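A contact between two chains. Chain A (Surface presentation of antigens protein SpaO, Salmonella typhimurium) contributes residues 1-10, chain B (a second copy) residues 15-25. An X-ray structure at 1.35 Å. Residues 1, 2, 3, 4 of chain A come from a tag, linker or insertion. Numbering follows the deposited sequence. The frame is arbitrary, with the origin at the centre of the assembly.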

# COMPACT_ATOMS: atom_id res chain seq x y z
N GLY A 1 -11.37 11.20 -16.25
CA GLY A 1 -10.79 12.20 -17.13
C GLY A 1 -9.40 12.62 -16.69
O GLY A 1 -8.88 12.10 -15.71
N PRO A 2 -8.81 13.58 -17.40
CA PRO A 2 -7.43 14.00 -17.14
C PRO A 2 -7.18 14.60 -15.77
O PRO A 2 -6.04 14.59 -15.32
N VAL A 3 -8.20 15.13 -15.10
CA VAL A 3 -7.94 15.74 -13.79
C VAL A 3 -7.84 14.69 -12.69
O VAL A 3 -7.37 14.98 -11.60
N ASP A 4 -8.28 13.48 -13.02
CA ASP A 4 -8.39 12.40 -12.05
C ASP A 4 -7.12 11.59 -11.91
O ASP A 4 -6.58 11.08 -12.90
N VAL A 5 -6.66 11.45 -10.68
CA VAL A 5 -5.45 10.70 -10.40
C VAL A 5 -5.74 9.55 -9.45
O VAL A 5 -6.34 9.75 -8.39
N LYS A 6 -5.31 8.35 -9.81
CA LYS A 6 -5.39 7.21 -8.91
C LYS A 6 -4.21 7.26 -7.94
O LYS A 6 -3.07 7.00 -8.34
N LEU A 7 -4.49 7.62 -6.70
CA LEU A 7 -3.45 7.74 -5.68
C LEU A 7 -3.42 6.48 -4.84
O LEU A 7 -4.46 6.01 -4.38
N GLU A 8 -2.23 5.92 -4.64
CA GLU A 8 -2.07 4.76 -3.78
C GLU A 8 -0.96 4.97 -2.77
O GLU A 8 0.09 5.56 -3.09
N PHE A 9 -1.19 4.46 -1.56
CA PHE A 9 -0.15 4.34 -0.56
C PHE A 9 0.16 2.87 -0.48
O PHE A 9 -0.68 2.08 -0.05
N VAL A 10 1.35 2.49 -0.93
CA VAL A 10 1.69 1.08 -1.10
C VAL A 10 2.69 0.65 -0.04
O VAL A 10 3.77 1.23 0.09
N ASN B 15 -9.23 8.31 -5.49
CA ASN B 15 -9.11 9.23 -6.60
C ASN B 15 -8.96 10.64 -6.07
O ASN B 15 -9.74 11.07 -5.21
N VAL B 16 -7.95 11.36 -6.55
CA VAL B 16 -7.78 12.76 -6.18
C VAL B 16 -7.63 13.60 -7.45
O VAL B 16 -7.35 13.07 -8.52
N THR B 17 -7.80 14.91 -7.33
CA THR B 17 -7.57 15.76 -8.49
C THR B 17 -6.10 16.09 -8.62
O THR B 17 -5.33 15.93 -7.67
N LEU B 18 -5.70 16.58 -9.79
CA LEU B 18 -4.33 17.03 -10.00
C LEU B 18 -3.94 18.15 -9.04
O LEU B 18 -2.79 18.23 -8.61
N ALA B 19 -4.90 19.01 -8.69
CA ALA B 19 -4.65 20.09 -7.73
C ALA B 19 -4.40 19.53 -6.32
O ALA B 19 -3.50 20.00 -5.62
N GLU B 20 -5.18 18.54 -5.92
CA GLU B 20 -4.99 17.92 -4.61
C GLU B 20 -3.65 17.18 -4.54
O GLU B 20 -2.98 17.18 -3.51
N LEU B 21 -3.26 16.58 -5.65
CA LEU B 21 -1.97 15.92 -5.73
C LEU B 21 -0.82 16.90 -5.47
O LEU B 21 0.10 16.59 -4.71
N GLU B 22 -0.89 18.08 -6.08
CA GLU B 22 0.09 19.12 -5.82
C GLU B 22 0.09 19.56 -4.35
O GLU B 22 1.16 19.71 -3.75
N ALA B 23 -1.10 19.75 -3.79
CA ALA B 23 -1.25 20.16 -2.39
C ALA B 23 -0.58 19.17 -1.44
O ALA B 23 0.09 19.56 -0.48
N MSE B 24 -0.78 17.89 -1.73
CA MSE B 24 -0.23 16.82 -0.92
C MSE B 24 1.29 16.92 -0.83
O MSE B 24 1.88 16.65 0.21
N GLY B 25 1.92 17.33 -1.92
CA GLY B 25 3.37 17.42 -1.97
C GLY B 25 3.96 18.48 -1.07
O GLY B 25 5.18 18.54 -0.89

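What sets the direction of the side chains? Residues 4-6 of chain A pair antiparallel with residues 15-17 of chain B, Val A5 opposite Val B16. Val A5 N donates to Val B16 O (2.8 Å) and Val B16 N to Val A5 O (2.9 Å). Strand alternation therefore sends Val A5 and Val B16 to one face, while Asp A4, Lys A6, Asn B15 and Thr B17 lie on the other.

How do the apolar side chains fit? Val A5 is t (chi1 176°), with CG2 3.5 Å from Leu B18 CD2 and CG1 4.1 Å from Leu B21 CD1, so the valine packs against both Leu B18 and Leu B21. Val B16 takes m; its CG2 lies 4.0 Å from Val A5 CB, and its CG1 lies 3.9 Å from Leu A7 CD2. Leu B18 (m, t) leaves its backbone sideways, yet its end comes nearer the strand.

What fills the space farther along the helix? Leu A7 and Leu B21 both point toward the other stretch and share the t, p rotamer, their CD1 atoms 4.0 Å apart. Met B24, a selenomethionine, extends through t, t before turning to p at chi3. Its SE reaches 3.9 Å from Leu A7 CD2 and 4.4 Å from Phe A9 CZ, approaching that ring obliquely.

Where are the polar side chains satisfied? Largely within their own chains. Thr B17, in p, caps the helix: its OG1 accepts from Glu B20 N (3.1 Å), while Glu B20 OE1 accepts from Thr B17 N (3.0 Å). Asp A4, a tag residue in m, accepts at OD2 from Gly A1 N (2.9 Å), also from the tag. Across the interface, Lys A6 and Asn B15, both m at chi1, meet only loosely, with Lys A6 CG 3.9 Å from Asn B15 OD1.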

# COMPACT_ATOMS: atom_id res chain seq x y z
CB PRO A 2 -7.17 15.04 -18.23
CG PRO A 2 -8.52 15.50 -18.65
CD PRO A 2 -9.38 14.28 -18.56
CB VAL A 3 -9.01 16.78 -13.40
CG1 VAL A 3 -9.14 17.85 -14.47
CG2 VAL A 3 -10.34 16.11 -13.12
CB ASP A 4 -9.53 11.46 -12.45
CG ASP A 4 -10.86 12.17 -12.49
OD1 ASP A 4 -11.18 12.88 -11.51
OD2 ASP A 4 -11.57 12.03 -13.51
CB VAL A 5 -4.37 11.62 -9.80
CG1 VAL A 5 -3.13 10.82 -9.40
CG2 VAL A 5 -4.00 12.72 -10.77
CB LYS A 6 -5.39 5.89 -9.67
CG LYS A 6 -6.63 5.65 -10.51
CD LYS A 6 -6.57 4.29 -11.19
CE LYS A 6 -7.74 4.12 -12.15
NZ LYS A 6 -9.01 4.45 -11.46
CB LEU A 7 -3.71 8.97 -4.81
CG LEU A 7 -2.77 9.25 -3.64
CD1 LEU A 7 -1.39 9.68 -4.15
CD2 LEU A 7 -3.38 10.30 -2.74
CB GLU A 8 -1.75 3.51 -4.59
CG GLU A 8 -2.83 3.05 -5.55
CD GLU A 8 -2.49 1.70 -6.14
OE1 GLU A 8 -1.29 1.36 -6.14
OE2 GLU A 8 -3.40 0.97 -6.59
CB PHE A 9 -0.61 4.89 0.80
CG PHE A 9 -0.85 6.36 0.79
CD1 PHE A 9 -2.07 6.87 0.38
CD2 PHE A 9 0.15 7.24 1.15
CE1 PHE A 9 -2.29 8.23 0.35
CE2 PHE A 9 -0.06 8.61 1.12
CZ PHE A 9 -1.29 9.10 0.72
CB VAL A 10 2.25 0.82 -2.52
CG1 VAL A 10 2.70 -0.61 -2.69
CG2 VAL A 10 1.19 1.17 -3.57
CB ASN B 15 -10.33 9.13 -7.52
CG ASN B 15 -10.56 7.73 -8.04
OD1 ASN B 15 -9.65 7.10 -8.59
ND2 ASN B 15 -11.78 7.22 -7.86
CB VAL B 16 -6.55 12.98 -5.28
CG1 VAL B 16 -6.64 12.11 -4.03
CG2 VAL B 16 -5.26 12.68 -6.03
CB THR B 17 -8.35 17.09 -8.43
OG1 THR B 17 -7.75 17.94 -7.45
CG2 THR B 17 -9.83 16.86 -8.12
CB LEU B 18 -4.15 17.50 -11.45
CG LEU B 18 -4.16 16.42 -12.52
CD1 LEU B 18 -4.29 17.07 -13.88
CD2 LEU B 18 -2.87 15.61 -12.46
CB ALA B 19 -5.82 21.06 -7.71
CB GLU B 20 -6.15 16.98 -4.30
CG GLU B 20 -7.40 17.75 -3.92
CD GLU B 20 -8.69 17.01 -4.23
OE1 GLU B 20 -8.62 15.82 -4.59
OE2 GLU B 20 -9.76 17.64 -4.11
CB LEU B 21 -1.80 15.27 -7.11
CG LEU B 21 -0.70 14.22 -7.21
CD1 LEU B 21 -1.11 12.94 -6.49
CD2 LEU B 21 -0.38 13.94 -8.67
CB GLU B 22 -0.17 20.31 -6.74
CG GLU B 22 0.76 21.49 -6.50
CD GLU B 22 0.41 22.68 -7.38
OE1 GLU B 22 -0.72 23.20 -7.28
OE2 GLU B 22 1.26 23.10 -8.19
CB ALA B 23 -2.72 20.32 -2.04
CB MSE B 24 -0.65 15.47 -1.52
CG MSE B 24 -0.10 14.26 -0.80
SE MSE B 24 -0.46 12.65 -1.81
CE MSE B 24 0.66 12.98 -3.36